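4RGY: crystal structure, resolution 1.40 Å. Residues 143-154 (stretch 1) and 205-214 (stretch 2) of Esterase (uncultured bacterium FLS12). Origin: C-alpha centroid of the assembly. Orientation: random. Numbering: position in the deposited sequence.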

# COMPACT_ATOMS: atom_id res chain seq x y z
N PHE A 143 3.94 14.71 26.63
CA PHE A 143 5.10 13.97 26.14
C PHE A 143 6.13 13.72 27.22
O PHE A 143 6.58 14.65 27.88
CB PHE A 143 5.74 14.70 24.95
CG PHE A 143 4.84 14.82 23.77
CD1 PHE A 143 4.73 13.77 22.87
CD2 PHE A 143 4.08 15.97 23.57
CE1 PHE A 143 3.88 13.86 21.77
CE2 PHE A 143 3.23 16.06 22.47
CZ PHE A 143 3.13 15.00 21.57
N ALA A 144 6.52 12.47 27.38
CA ALA A 144 7.58 12.13 28.32
C ALA A 144 8.94 12.50 27.76
O ALA A 144 9.91 12.66 28.52
CB ALA A 144 7.52 10.65 28.64
N ALA A 145 9.03 12.62 26.44
CA ALA A 145 10.31 12.87 25.77
C ALA A 145 10.08 13.42 24.37
O ALA A 145 9.10 13.05 23.71
CB ALA A 145 11.14 11.60 25.71
N ALA A 146 10.98 14.30 23.94
CA ALA A 146 10.95 14.91 22.62
C ALA A 146 12.38 14.99 22.10
O ALA A 146 13.28 15.42 22.83
CB ALA A 146 10.31 16.30 22.66
N ALA A 147 12.59 14.60 20.85
CA ALA A 147 13.94 14.50 20.29
C ALA A 147 14.02 15.12 18.90
O ALA A 147 13.15 14.85 18.04
CB ALA A 147 14.36 13.04 20.22
N SER A 148 15.05 15.93 18.69
CA SER A 148 15.30 16.52 17.38
C SER A 148 16.58 16.00 16.75
O SER A 148 17.65 16.02 17.38
CB SER A 148 15.37 18.04 17.50
OG SER A 148 15.84 18.63 16.29
N LEU A 149 16.48 15.55 15.50
CA LEU A 149 17.64 15.07 14.75
C LEU A 149 17.89 16.02 13.59
O LEU A 149 17.03 16.17 12.71
CB LEU A 149 17.41 13.65 14.22
CG LEU A 149 17.22 12.54 15.25
CD1 LEU A 149 15.78 12.52 15.76
CD2 LEU A 149 17.56 11.18 14.63
N SER A 150 19.04 16.70 13.60
CA SER A 150 19.38 17.66 12.55
C SER A 150 18.22 18.62 12.31
O SER A 150 17.78 18.82 11.17
CB SER A 150 19.73 16.92 11.26
OG SER A 150 20.67 15.89 11.52
N GLY A 151 17.74 19.23 13.39
CA GLY A 151 16.51 20.00 13.33
C GLY A 151 16.67 21.38 12.74
O GLY A 151 17.73 22.01 12.85
N ALA A 152 15.61 21.86 12.10
CA ALA A 152 15.53 23.25 11.65
C ALA A 152 15.03 24.07 12.84
O ALA A 152 13.86 24.46 12.91
CB ALA A 152 14.59 23.38 10.46
N LEU A 153 15.92 24.30 13.80
CA LEU A 153 15.49 24.77 15.11
C LEU A 153 15.37 26.28 15.26
O LEU A 153 14.88 26.76 16.29
CB LEU A 153 16.38 24.20 16.22
CG LEU A 153 16.45 22.67 16.25
CD1 LEU A 153 17.17 22.15 17.49
CD2 LEU A 153 15.04 22.09 16.16
N ASP A 154 15.78 27.02 14.24
CA ASP A 154 15.59 28.47 14.20
C ASP A 154 14.77 28.82 12.96
O ASP A 154 15.30 28.82 11.84
CB ASP A 154 16.93 29.21 14.19
CG ASP A 154 16.78 30.71 14.39
OD1 ASP A 154 15.63 31.21 14.38
OD2 ASP A 154 17.81 31.39 14.56
N VAL A 205 8.62 18.60 32.75
CA VAL A 205 9.44 18.89 31.59
C VAL A 205 9.86 17.57 30.96
O VAL A 205 10.34 16.67 31.65
CB VAL A 205 10.67 19.75 31.95
CG1 VAL A 205 11.61 19.89 30.76
CG2 VAL A 205 10.23 21.12 32.44
N PRO A 206 9.66 17.43 29.65
CA PRO A 206 9.99 16.16 29.01
C PRO A 206 11.50 15.95 28.99
O PRO A 206 12.25 16.93 29.12
CB PRO A 206 9.48 16.35 27.58
CG PRO A 206 8.52 17.49 27.64
CD PRO A 206 9.06 18.39 28.71
N LYS A 207 11.94 14.71 28.85
CA LYS A 207 13.33 14.44 28.51
C LYS A 207 13.55 15.04 27.12
O LYS A 207 12.67 14.92 26.25
CB LYS A 207 13.57 12.93 28.48
CG LYS A 207 14.95 12.50 28.95
CD LYS A 207 15.13 10.99 28.86
CE LYS A 207 16.51 10.60 29.38
NZ LYS A 207 16.76 9.15 29.22
N LEU A 208 14.67 15.72 26.91
CA LEU A 208 14.90 16.45 25.66
C LEU A 208 16.21 16.05 25.02
O LEU A 208 17.23 15.95 25.69
CB LEU A 208 14.88 17.97 25.91
CG LEU A 208 13.53 18.50 26.40
CD1 LEU A 208 13.67 19.88 27.03
CD2 LEU A 208 12.49 18.53 25.28
N TYR A 209 16.17 15.83 23.70
CA TYR A 209 17.33 15.35 22.96
C TYR A 209 17.52 16.21 21.73
O TYR A 209 16.55 16.55 21.04
CB TYR A 209 17.13 13.87 22.56
CG TYR A 209 18.23 13.27 21.72
CD1 TYR A 209 18.31 13.52 20.35
CD2 TYR A 209 19.20 12.44 22.28
CE1 TYR A 209 19.32 12.98 19.58
CE2 TYR A 209 20.21 11.88 21.51
CZ TYR A 209 20.27 12.16 20.16
OH TYR A 209 21.27 11.63 19.38
N GLN A 210 18.77 16.51 21.43
CA GLN A 210 19.13 17.23 20.22
C GLN A 210 20.40 16.67 19.64
O GLN A 210 21.40 16.54 20.36
CB GLN A 210 19.35 18.71 20.54
CG GLN A 210 19.86 19.53 19.36
CD GLN A 210 20.34 20.93 19.73
OE1 GLN A 210 20.46 21.27 20.91
NE2 GLN A 210 20.61 21.73 18.72
N CYS A 211 20.41 16.35 18.35
CA CYS A 211 21.66 16.02 17.68
C CYS A 211 21.77 16.67 16.32
O CYS A 211 20.76 17.09 15.74
CB CYS A 211 21.87 14.49 17.58
SG CYS A 211 20.88 13.67 16.27
N CYS A 212 22.98 16.75 15.79
CA CYS A 212 23.18 17.24 14.42
C CYS A 212 24.53 16.80 13.88
O CYS A 212 25.52 16.72 14.62
CB CYS A 212 23.09 18.77 14.39
SG CYS A 212 22.97 19.46 12.73
N GLY A 213 24.57 16.49 12.58
CA GLY A 213 25.83 16.22 11.90
C GLY A 213 26.61 17.52 11.73
O GLY A 213 26.03 18.55 11.40
N THR A 214 27.93 17.47 11.92
CA THR A 214 28.73 18.70 11.95
C THR A 214 28.90 19.36 10.58
O THR A 214 29.34 20.51 10.51
CB THR A 214 30.11 18.47 12.62
OG1 THR A 214 30.77 17.33 12.03
CG2 THR A 214 29.94 18.23 14.12
O HOH W 1 18.59 18.83 16.15
O HOH W 2 22.94 16.16 10.08

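Two neighbouring parallel β-strands, running within 6° of each other, are joined here by an almost purely backbone ladder, with paired side chains alternating between the two faces of the sheet. The hydrogen bonds show the alternation typical of parallel pairing, in which one residue's NH and CO reach two different partners. Ala146 donates from N to Lys207 O (2.9 Å) and accepts at its O from Tyr209 N (3.0 Å); Ser148 repeats the pattern, its N meeting Tyr209 O at 2.9 Å and its O meeting Cys211 N at 2.9 Å. Lys207 N to Ala144 O (2.9 Å) opens the ladder, and Ser150 N to Cys211 O (2.8 Å) closes it. CA-H...O contacts, such as Ala145 CA to Lys207 O at 3.2 Å, fill in between the rungs.

Paired side chains share a face. Ala145, Ala147 and Leu149 lie beside Lys207, Tyr209 and Cys211; Ala147 CB touches Tyr209 CB at 3.7 Å, its methyl adding little bulk beside the larger side chain. On the other face, Ala146 CB meets Leu208 CD2 at 4.1 Å. Although most of these residues are buried, Lys207 is exposed, its extended chain carrying the amine away from the neighbouring strand. Beyond the ladder, the O of water 2, which accepts from Ser150 OG (2.7 Å) and from Gly213 N (3.0 Å), bridges the stretches.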